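5'-methylthioadenosine nucleosidases (Arabidopsis thaliana, PDB 3LGS) is a nucleosidase of the phosphorylase superfamily that forms a two-chain assembly and binds adenine and S-adenosyl-L-homocysteine at overlapping positions in one pocket. Local coordinates at residues A[90-95]-A[175-180]; A[111-116]-A[200-205]; A[118-123]-A[226-231]. All coordinates share one frame; numbering follows the deposited sequence. Where two conformers were deposited one is given.

Contact 1. Residues A[90-95]-A[175-180]; sequences VGTVPA and LSTGDS. With SAH (S-adenosyl-L-homocysteine), chain E.
Gly91, at the N-cap position of helix 92-106, and Asp179, in the loop that follows strand 172-177, bring their CA atoms to 5.2 Å. The carboxylate of Asp179 takes hold of Thr92 with both oxygens. Asp179 OD1 accepts the backbone N of Thr92 at 2.8 Å, met on its syn side but 27° out of the carboxylate plane. Asp179 OD2 turns its syn lone pair to the Thr92 hydroxyl, with Thr92 OG1 2.8 Å away. A chi1 of 61° sets OG1 between the Thr92 backbone N and carbonyl carbon, within bonding distance of Asp179 OD2, the two side chains crossing at about a right angle; Thr92 CG2 meets CG2 of Thr177 at 3.7 Å. The hydroxyl of Thr177 is engaged by Asp200 and the backbone N of Ala204. Water 1 extends the grip, accepting from Val93 N at 3.1 Å and donating to Asp179 OD1 at 2.7 Å. Val90 touches O3' of S-adenosyl-L-homocysteine, so the contact borders the ligand pocket, and Asp179 packs on Asp140 of the second subunit. A buried carboxylate is thus met by two helix-start amides, one directly and one through water, and the helix end would be expected to stabilise its negative charge.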
loop_
_atom_site.group_PDB
_atom_site.type_symbol
_atom_site.label_atom_id
_atom_site.label_comp_id
_atom_site.label_asym_id
_atom_site.label_seq_id
_atom_site.Cartn_x
_atom_site.Cartn_y
_atom_site.Cartn_z
ATOM N N VAL A 90 -6.675 -6.113 6.454
ATOM C CA VAL A 90 -7.379 -5.244 5.503
ATOM C C VAL A 90 -6.536 -4.015 5.130
ATOM O O VAL A 90 -5.477 -3.758 5.727
ATOM C CB VAL A 90 -8.776 -4.806 6.073
ATOM C CG1 VAL A 90 -9.729 -6.049 6.280
ATOM C CG2 VAL A 90 -8.599 -4.025 7.362
ATOM N N GLY A 91 -7.006 -3.273 4.132
ATOM C CA GLY A 91 -6.366 -2.047 3.704
ATOM C C GLY A 91 -5.585 -2.186 2.410
ATOM O O GLY A 91 -5.368 -3.294 1.909
ATOM N N THR A 92 -5.164 -1.042 1.872
ATOM C CA THR A 92 -4.508 -0.968 0.571
ATOM C C THR A 92 -3.147 -1.616 0.511
ATOM O O THR A 92 -2.797 -2.167 -0.528
ATOM C CB THR A 92 -4.332 0.495 0.106
ATOM O OG1 THR A 92 -3.515 1.201 1.057
ATOM C CG2 THR A 92 -5.704 1.184 -0.066
ATOM N N VAL A 93 -2.363 -1.544 1.592
ATOM C CA VAL A 93 -0.986 -2.067 1.521
ATOM C C VAL A 93 -0.954 -3.608 1.346
ATOM O O VAL A 93 -0.354 -4.104 0.392
ATOM C CB VAL A 93 -0.074 -1.558 2.696
ATOM C CG1 VAL A 93 1.151 -2.469 2.897
ATOM C CG2 VAL A 93 0.377 -0.142 2.449
ATOM N N PRO A 94 -1.620 -4.360 2.248
ATOM C CA PRO A 94 -1.627 -5.827 2.118
ATOM C C PRO A 94 -2.304 -6.321 0.822
ATOM O O PRO A 94 -1.823 -7.255 0.180
ATOM C CB PRO A 94 -2.393 -6.283 3.364
ATOM C CG PRO A 94 -2.268 -5.115 4.336
ATOM C CD PRO A 94 -2.304 -3.909 3.477
ATOM N N ALA A 95 -3.379 -5.670 0.413
ATOM C CA ALA A 95 -4.040 -6.016 -0.842
ATOM C C ALA A 95 -3.099 -5.817 -2.041
ATOM O O ALA A 95 -3.060 -6.619 -2.984
ATOM C CB ALA A 95 -5.289 -5.184 -1.003
ATOM N N LEU A 175 -16.108 3.440 -7.689
ATOM C CA LEU A 175 -15.638 3.064 -6.354
ATOM C C LEU A 175 -14.611 4.063 -5.841
ATOM O O LEU A 175 -13.711 4.472 -6.577
ATOM C CB LEU A 175 -15.051 1.642 -6.356
ATOM C CG LEU A 175 -14.406 1.106 -5.066
ATOM C CD1 LEU A 175 -15.430 0.693 -4.041
ATOM C CD2 LEU A 175 -13.496 -0.068 -5.375
ATOM N N SER A 176 -14.743 4.443 -4.574
ATOM C CA SER A 176 -13.755 5.295 -3.922
ATOM C C SER A 176 -13.046 4.599 -2.753
ATOM O O SER A 176 -13.692 4.225 -1.765
ATOM C CB SER A 176 -14.410 6.595 -3.461
ATOM O OG SER A 176 -13.409 7.508 -3.068
ATOM N N THR A 177 -11.715 4.480 -2.852
ATOM C CA THR A 177 -10.869 3.715 -1.900
ATOM C C THR A 177 -10.103 4.564 -0.872
ATOM O O THR A 177 -9.626 5.654 -1.186
ATOM C CB THR A 177 -9.831 2.862 -2.675
ATOM O OG1 THR A 177 -10.516 1.896 -3.493
ATOM C CG2 THR A 177 -8.850 2.136 -1.713
ATOM N N GLY A 178 -9.973 4.029 0.341
ATOM C CA GLY A 178 -9.285 4.677 1.441
ATOM C C GLY A 178 -9.054 3.686 2.575
ATOM O O GLY A 178 -9.793 2.704 2.720
ATOM N N ASP A 179 -8.038 3.925 3.392
ATOM C CA ASP A 179 -7.665 2.927 4.398
ATOM C C ASP A 179 -8.481 3.018 5.688
ATOM O O ASP A 179 -8.173 2.321 6.652
ATOM C CB ASP A 179 -6.168 2.997 4.707
ATOM C CG ASP A 179 -5.337 2.292 3.678
ATOM O OD1 ASP A 179 -5.248 1.039 3.759
ATOM O OD2 ASP A 179 -4.764 2.991 2.798
ATOM N N SER A 180 -9.508 3.867 5.696
ATOM C CA SER A 180 -10.384 3.993 6.856
ATOM C C SER A 180 -11.813 3.492 6.599
ATOM O O SER A 180 -12.408 3.785 5.570
ATOM C CB SER A 180 -10.406 5.430 7.378
ATOM O OG SER A 180 -9.105 5.861 7.766
HETATM C "C4'" SAH E . -14.043 -4.569 4.652
HETATM O "O4'" SAH E . -15.174 -4.292 3.816
HETATM C "C3'" SAH E . -13.011 -3.491 4.367
HETATM O "O3'" SAH E . -11.775 -4.091 3.947
HETATM C "C2'" SAH E . -13.590 -2.636 3.248
HETATM O "O2'" SAH E . -12.880 -2.883 2.021
HETATM C "C1'" SAH E . -15.031 -3.070 3.081
HETATM N N9 SAH E . -16.020 -2.029 3.512
HETATM C C8 SAH E . -17.296 -2.277 3.883
HETATM N N7 SAH E . -17.949 -1.132 4.204
HETATM C C5 SAH E . -17.093 -0.112 4.042
HETATM C C6 SAH E . -17.143 1.364 4.216
HETATM N N6 SAH E . -18.262 2.008 4.648
HETATM N N1 SAH E . -16.020 2.059 3.944
HETATM C C2 SAH E . -14.903 1.445 3.534
HETATM N N3 SAH E . -14.793 0.117 3.352
HETATM C C4 SAH E . -15.830 -0.711 3.585
HETATM O O HOH W 1 -2.781 0.122 4.134
#

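Contact 2. Residues A[111-116]-A[200-205]; sequences IINAGT and DMEGAA. With SAH (S-adenosyl-L-homocysteine), chain E; ADE (adenine), chain F.
Strand residues 111-116 run past the loop that leads from strand 198-200 into helix 203-212, with CA atoms 7.1 Å apart at Asn113 and Gly203 and 7.2 Å at Thr116 and Asp200. Glu202 was built in two conformers; in one of them Asn113 ND2 donates to Glu202 OE2, met on its anti lone pair at 3.3 Å, a bond that is therefore less certain. It lies close to the amide plane, although amide and carboxylate planes are turned 66° apart. CG of Asn113 stands anti to its backbone nitrogen (chi1 176°), which carries the amide across to the loop; ND2 also bonds Val32 O and OD1 bonds Lys221. With the same caution, water 2 links Ala114 O to Glu202 OE2. Asp200 OD2 accepts Gly203 N at 2.9 Å in an Asx motif at the turn into the helix, while Asp200 OD1 bonds the Thr177 hydroxyl. Beside this network Met201 N donates to O2' of S-adenosyl-L-homocysteine at 3.0 Å. Lys221, on strand 217-224, makes a salt bridge to Asp200 and, less certainly, to Glu202, tying the loop to the strand beside 110-119. Helix 92-106 lies against Ile111, and strand 28-32 flanks Ile112 and Ala114.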
loop_
_atom_site.group_PDB
_atom_site.type_symbol
_atom_site.label_atom_id
_atom_site.label_comp_id
_atom_site.label_asym_id
_atom_site.label_seq_id
_atom_site.Cartn_x
_atom_site.Cartn_y
_atom_site.Cartn_z
ATOM N N ILE A 111 -7.826 -10.402 -13.115
ATOM C CA ILE A 111 -7.958 -10.356 -11.659
ATOM C C ILE A 111 -9.372 -9.929 -11.306
ATOM O O ILE A 111 -9.924 -9.040 -11.925
ATOM C CB ILE A 111 -6.910 -9.406 -11.006
ATOM C CG1 ILE A 111 -5.503 -9.960 -11.198
ATOM C CG2 ILE A 111 -7.156 -9.228 -9.501
ATOM C CD1 ILE A 111 -4.432 -8.951 -10.908
ATOM N N ILE A 112 -9.968 -10.575 -10.323
ATOM C CA ILE A 112 -11.209 -10.065 -9.774
ATOM C C ILE A 112 -10.993 -9.705 -8.318
ATOM O O ILE A 112 -10.575 -10.542 -7.518
ATOM C CB ILE A 112 -12.382 -11.039 -9.907
ATOM C CG1 ILE A 112 -12.591 -11.418 -11.377
ATOM C CG2 ILE A 112 -13.646 -10.407 -9.299
ATOM C CD1 ILE A 112 -13.360 -12.731 -11.573
ATOM N N ASN A 113 -11.266 -8.439 -8.003
ATOM C CA ASN A 113 -11.240 -7.961 -6.634
ATOM C C ASN A 113 -12.674 -7.980 -6.115
ATOM O O ASN A 113 -13.499 -7.122 -6.481
ATOM C CB ASN A 113 -10.607 -6.565 -6.552
ATOM C CG ASN A 113 -10.641 -5.987 -5.167
ATOM O OD1 ASN A 113 -10.887 -4.792 -4.990
ATOM N ND2 ASN A 113 -10.415 -6.835 -4.159
ATOM N N ALA A 114 -12.954 -8.991 -5.294
ATOM C CA ALA A 114 -14.261 -9.217 -4.684
ATOM C C ALA A 114 -14.213 -8.892 -3.200
ATOM O O ALA A 114 -13.303 -9.315 -2.485
ATOM C CB ALA A 114 -14.724 -10.647 -4.899
ATOM N N GLY A 115 -15.197 -8.125 -2.739
ATOM C CA GLY A 115 -15.211 -7.698 -1.352
ATOM C C GLY A 115 -16.487 -6.990 -0.998
ATOM O O GLY A 115 -17.437 -6.932 -1.791
ATOM N N THR A 116 -16.508 -6.468 0.219
ATOM C CA THR A 116 -17.638 -5.722 0.723
ATOM C C THR A 116 -17.291 -4.251 0.647
ATOM O O THR A 116 -16.123 -3.889 0.479
ATOM C CB THR A 116 -17.968 -6.113 2.178
ATOM O OG1 THR A 116 -16.754 -6.223 2.937
ATOM C CG2 THR A 116 -18.729 -7.438 2.214
ATOM N N ASP A 200 -14.715 1.661 -0.332
ATOM C CA ASP A 200 -14.061 0.446 0.143
ATOM C C ASP A 200 -12.662 0.741 0.676
ATOM O O ASP A 200 -12.303 1.910 0.826
ATOM C CB ASP A 200 -14.040 -0.628 -0.954
ATOM C CG ASP A 200 -12.870 -0.481 -1.890
ATOM O OD1 ASP A 200 -12.426 0.675 -2.124
ATOM O OD2 ASP A 200 -12.382 -1.528 -2.372
ATOM N N MET A 201 -11.880 -0.306 0.963
ATOM C CA MET A 201 -10.545 -0.130 1.544
ATOM C C MET A 201 -9.325 -0.672 0.756
ATOM O O MET A 201 -8.209 -0.623 1.277
ATOM C CB MET A 201 -10.539 -0.658 2.982
ATOM C CG MET A 201 -11.452 0.120 3.938
ATOM S SD MET A 201 -11.705 -0.693 5.536
ATOM C CE MET A 201 -10.033 -0.617 6.179
ATOM N N GLU A 202 -9.514 -1.154 -0.481
ATOM C CA GLU A 202 -8.403 -1.725 -1.256
ATOM C C GLU A 202 -8.471 -1.447 -2.758
ATOM O O GLU A 202 -7.439 -1.382 -3.434
ATOM C CB GLU A 202 -8.286 -3.246 -1.012
ATOM C CG GLU A 202 -9.315 -4.135 -1.738
ATOM C CD GLU A 202 -10.408 -4.662 -0.823
ATOM O OE1 GLU A 202 -10.442 -4.267 0.359
ATOM O OE2 GLU A 202 -11.233 -5.482 -1.279
ATOM N N GLY A 203 -9.685 -1.312 -3.274
ATOM C CA GLY A 203 -9.935 -1.259 -4.712
ATOM C C GLY A 203 -8.975 -0.492 -5.604
ATOM O O GLY A 203 -8.470 -1.032 -6.596
ATOM N N ALA A 204 -8.749 0.783 -5.282
ATOM C CA ALA A 204 -7.899 1.624 -6.117
ATOM C C ALA A 204 -6.441 1.152 -6.108
ATOM O O ALA A 204 -5.707 1.368 -7.078
ATOM C CB ALA A 204 -8.008 3.060 -5.704
ATOM N N ALA A 205 -6.040 0.467 -5.038
ATOM C CA ALA A 205 -4.661 -0.023 -4.906
ATOM C C ALA A 205 -4.459 -1.299 -5.691
ATOM O O ALA A 205 -3.393 -1.499 -6.259
ATOM C CB ALA A 205 -4.292 -0.238 -3.439
HETATM C "C4'" SAH E . -14.043 -4.569 4.652
HETATM O "O4'" SAH E . -15.174 -4.292 3.816
HETATM C "C3'" SAH E . -13.011 -3.491 4.367
HETATM O "O3'" SAH E . -11.775 -4.091 3.947
HETATM C "C2'" SAH E . -13.590 -2.636 3.248
HETATM O "O2'" SAH E . -12.880 -2.883 2.021
HETATM C "C1'" SAH E . -15.031 -3.070 3.081
HETATM N N9 SAH E . -16.020 -2.029 3.512
HETATM C C8 SAH E . -17.296 -2.277 3.883
HETATM N N7 SAH E . -17.949 -1.132 4.204
HETATM C C5 SAH E . -17.093 -0.112 4.042
HETATM C C6 SAH E . -17.143 1.364 4.216
HETATM N N6 SAH E . -18.262 2.008 4.648
HETATM N N1 SAH E . -16.020 2.059 3.944
HETATM C C2 SAH E . -14.903 1.445 3.534
HETATM N N3 SAH E . -14.793 0.117 3.352
HETATM C C4 SAH E . -15.830 -0.711 3.585
HETATM N N9 ADE F . -16.235 -1.787 3.616
HETATM C C8 ADE F . -17.551 -1.968 3.949
HETATM N N7 ADE F . -18.172 -0.850 4.233
HETATM C C5 ADE F . -17.206 0.124 4.083
HETATM C C6 ADE F . -17.231 1.525 4.246
HETATM N N6 ADE F . -18.318 2.212 4.621
HETATM N N1 ADE F . -16.083 2.194 4.022
HETATM C C2 ADE F . -15.001 1.505 3.663
HETATM N N3 ADE F . -14.860 0.197 3.474
HETATM C C4 ADE F . -16.010 -0.441 3.703
HETATM O O HOH W 2 -11.842 -8.051 -0.432
HETATM O O HOH W 3 -13.932 -4.741 -0.670
#

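Contact 3. Residues A[118-123]-A[226-231]; sequences GGFKVK and LVDGDK. With ADE (adenine), chain F; SAH (S-adenosyl-L-homocysteine), chain E.
Asp228 OD1 accepts the backbone N of Lys121 at 2.8 Å through its syn lone pair, the shortest bond between the two segments. The second oxygen works the same way one residue further on, where Asp228 OD2 takes Val122 N at 3.1 Å, again through the syn lone pair and along a nearly straight N-H...O line of 169°. One carboxylate therefore spans two successive amides at the start of the short 3-10 turn 121-123, which its own bond from Lys123 N to Phe120 O closes. CG of Asp228 sits between the backbone N and carbonyl carbon (chi1 57°), and this brings the carboxylate over to those amides. The aliphatic part of Lys121 runs close by, its CG approaching Asp228 OD1, but its ammonium end leads away and forms no ion pair with Asp228.

A parallel bridge pairs Gly119 with Leu226 and prolongs the pairing of strands 110-119 and 217-224. Gly119 O accepts Val227 N at 2.9 Å and is also approached by the CA-H of Leu226. Next to it Val227 lies over one face of the Phe120 ring: CB is 4.1 Å from the ring centroid, in a CH-pi contact displaced toward the rim, and CG1 reaches Phe120 CZ at 3.6 Å. The other Val227 methyl, CG2, faces the ligand, 3.6 Å from N6 of adenine, while Gly118 N comes to 3.1 Å from adenine N7. A type I turn from Leu226 to Gly229, closed by the bond from Gly229 N to Leu226 O, presents Val227 and Asp228 together. Polar and apolar contacts share the work: the carboxylate fastens the 226-229 turn to the 3-10 turn at the partly exposed end, and Val227 lies between the Phe120 ring and the amino group N6 of adenine.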
loop_
_atom_site.group_PDB
_atom_site.type_symbol
_atom_site.label_atom_id
_atom_site.label_comp_id
_atom_site.label_asym_id
_atom_site.label_seq_id
_atom_site.Cartn_x
_atom_site.Cartn_y
_atom_site.Cartn_z
ATOM N N GLY A 118 -19.169 0.013 1.465
ATOM C CA GLY A 118 -20.296 0.852 1.832
ATOM C C GLY A 118 -20.903 1.384 0.554
ATOM O O GLY A 118 -20.240 1.418 -0.485
ATOM N N GLY A 119 -22.156 1.806 0.625
ATOM C CA GLY A 119 -22.875 2.322 -0.543
ATOM C C GLY A 119 -23.625 3.588 -0.192
ATOM O O GLY A 119 -24.003 3.789 0.958
ATOM N N PHE A 120 -23.809 4.460 -1.181
ATOM C CA PHE A 120 -24.612 5.655 -1.009
ATOM C C PHE A 120 -26.012 5.420 -1.565
ATOM O O PHE A 120 -26.186 5.226 -2.783
ATOM C CB PHE A 120 -23.933 6.861 -1.687
ATOM C CG PHE A 120 -22.709 7.350 -0.955
ATOM C CD1 PHE A 120 -22.810 8.345 0.007
ATOM C CD2 PHE A 120 -21.457 6.791 -1.210
ATOM C CE1 PHE A 120 -21.676 8.785 0.700
ATOM C CE2 PHE A 120 -20.333 7.224 -0.527
ATOM C CZ PHE A 120 -20.442 8.228 0.427
ATOM N N LYS A 121 -27.012 5.434 -0.686
ATOM C CA LYS A 121 -28.380 5.199 -1.135
ATOM C C LYS A 121 -28.853 6.260 -2.126
ATOM O O LYS A 121 -29.644 5.940 -3.016
ATOM C CB LYS A 121 -29.368 5.031 0.024
ATOM C CG LYS A 121 -29.688 6.298 0.776
ATOM C CD LYS A 121 -30.885 6.087 1.699
ATOM C CE LYS A 121 -31.205 7.375 2.462
ATOM N NZ LYS A 121 -32.566 7.310 3.107
ATOM N N VAL A 122 -28.355 7.496 -1.994
ATOM C CA VAL A 122 -28.676 8.567 -2.945
ATOM C C VAL A 122 -28.172 8.200 -4.345
ATOM O O VAL A 122 -28.660 8.714 -5.349
ATOM C CB VAL A 122 -28.117 9.964 -2.484
ATOM C CG1 VAL A 122 -26.600 10.081 -2.710
ATOM C CG2 VAL A 122 -28.848 11.110 -3.175
ATOM N N LYS A 123 -27.187 7.306 -4.404
ATOM C CA LYS A 123 -26.593 6.926 -5.687
ATOM C C LYS A 123 -27.203 5.625 -6.209
ATOM O O LYS A 123 -26.753 5.077 -7.209
ATOM C CB LYS A 123 -25.071 6.836 -5.565
ATOM C CG LYS A 123 -24.360 8.182 -5.351
ATOM C CD LYS A 123 -24.537 9.140 -6.535
ATOM C CE LYS A 123 -23.916 8.590 -7.826
ATOM N NZ LYS A 123 -23.947 9.570 -8.961
ATOM N N LEU A 226 -24.979 1.492 4.453
ATOM C CA LEU A 226 -25.259 2.760 3.774
ATOM C C LEU A 226 -24.557 3.933 4.460
ATOM O O LEU A 226 -24.872 4.308 5.610
ATOM C CB LEU A 226 -26.773 2.989 3.633
ATOM C CG LEU A 226 -27.509 1.840 2.907
ATOM C CD1 LEU A 226 -29.057 1.970 2.973
ATOM C CD2 LEU A 226 -27.031 1.731 1.456
ATOM N N VAL A 227 -23.585 4.497 3.739
ATOM C CA VAL A 227 -22.756 5.563 4.267
ATOM C C VAL A 227 -23.607 6.804 4.542
ATOM O O VAL A 227 -23.289 7.601 5.430
ATOM C CB VAL A 227 -21.534 5.865 3.339
ATOM C CG1 VAL A 227 -20.755 7.078 3.837
ATOM C CG2 VAL A 227 -20.618 4.649 3.260
ATOM N N ASP A 228 -24.705 6.930 3.793
ATOM C CA ASP A 228 -25.686 7.997 3.998
ATOM C C ASP A 228 -27.001 7.497 4.648
ATOM O O ASP A 228 -28.038 8.148 4.583
ATOM C CB ASP A 228 -25.948 8.741 2.675
ATOM C CG ASP A 228 -26.429 7.823 1.564
ATOM O OD1 ASP A 228 -26.458 6.593 1.747
ATOM O OD2 ASP A 228 -26.775 8.337 0.487
ATOM N N GLY A 229 -26.936 6.337 5.290
ATOM C CA GLY A 229 -28.066 5.806 6.053
ATOM C C GLY A 229 -28.021 6.288 7.494
ATOM O O GLY A 229 -27.257 7.192 7.824
ATOM N N ASP A 230 -28.836 5.685 8.352
ATOM C CA ASP A 230 -28.955 6.126 9.747
ATOM C C ASP A 230 -28.264 5.228 10.776
ATOM O O ASP A 230 -28.420 5.436 11.975
ATOM C CB ASP A 230 -30.431 6.329 10.132
ATOM C CG ASP A 230 -31.268 5.060 10.012
ATOM O OD1 ASP A 230 -30.796 4.046 9.473
ATOM O OD2 ASP A 230 -32.431 5.089 10.456
ATOM N N LYS A 231 -27.521 4.225 10.311
ATOM C CA LYS A 231 -26.839 3.298 11.226
ATOM C C LYS A 231 -25.344 3.565 11.260
ATOM O O LYS A 231 -24.754 3.903 10.230
ATOM C CB LYS A 231 -27.112 1.838 10.842
ATOM C CG LYS A 231 -28.591 1.422 10.958
ATOM C CD LYS A 231 -28.754 -0.090 10.857
HETATM N N9 ADE F . -16.235 -1.787 3.616
HETATM C C8 ADE F . -17.551 -1.968 3.949
HETATM N N7 ADE F . -18.172 -0.850 4.233
HETATM C C5 ADE F . -17.206 0.124 4.083
HETATM C C6 ADE F . -17.231 1.525 4.246
HETATM N N6 ADE F . -18.318 2.212 4.621
HETATM N N1 ADE F . -16.083 2.194 4.022
HETATM C C2 ADE F . -15.001 1.505 3.663
HETATM N N3 ADE F . -14.860 0.197 3.474
HETATM C C4 ADE F . -16.010 -0.441 3.703
HETATM C "C4'" SAH E . -14.043 -4.569 4.652
HETATM O "O4'" SAH E . -15.174 -4.292 3.816
HETATM C "C3'" SAH E . -13.011 -3.491 4.367
HETATM O "O3'" SAH E . -11.775 -4.091 3.947
HETATM C "C2'" SAH E . -13.590 -2.636 3.248
HETATM O "O2'" SAH E . -12.880 -2.883 2.021
HETATM C "C1'" SAH E . -15.031 -3.070 3.081
HETATM N N9 SAH E . -16.020 -2.029 3.512
HETATM C C8 SAH E . -17.296 -2.277 3.883
HETATM N N7 SAH E . -17.949 -1.132 4.204
HETATM C C5 SAH E . -17.093 -0.112 4.042
HETATM C C6 SAH E . -17.143 1.364 4.216
HETATM N N6 SAH E . -18.262 2.008 4.648
HETATM N N1 SAH E . -16.020 2.059 3.944
HETATM C C2 SAH E . -14.903 1.445 3.534
HETATM N N3 SAH E . -14.793 0.117 3.352
HETATM C C4 SAH E . -15.830 -0.711 3.585
#

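All three contacts reach the same mixed sheet, and all three touch S-adenosyl-L-homocysteine. Contacts 1 and 2 have centres 8 Å apart and meet directly, Thr177 OG1 lying 2.6 Å from Asp200 OD1 in a probable hydrogen bond. Contact 3 is about 19 Å from each of them, centre to centre, yet continues strand 110-119 from contact 2, and with contact 2 it touches adenine. Along the chain the first segments come in the order 90-95, 111-116, 118-123 and their partners as 175-180, 200-205, 226-231, so all pairings cross. Sequence-distant strand ends and loops thereby converge round one ligand pocket, with contacts 1 and 2 also reaching the second subunit.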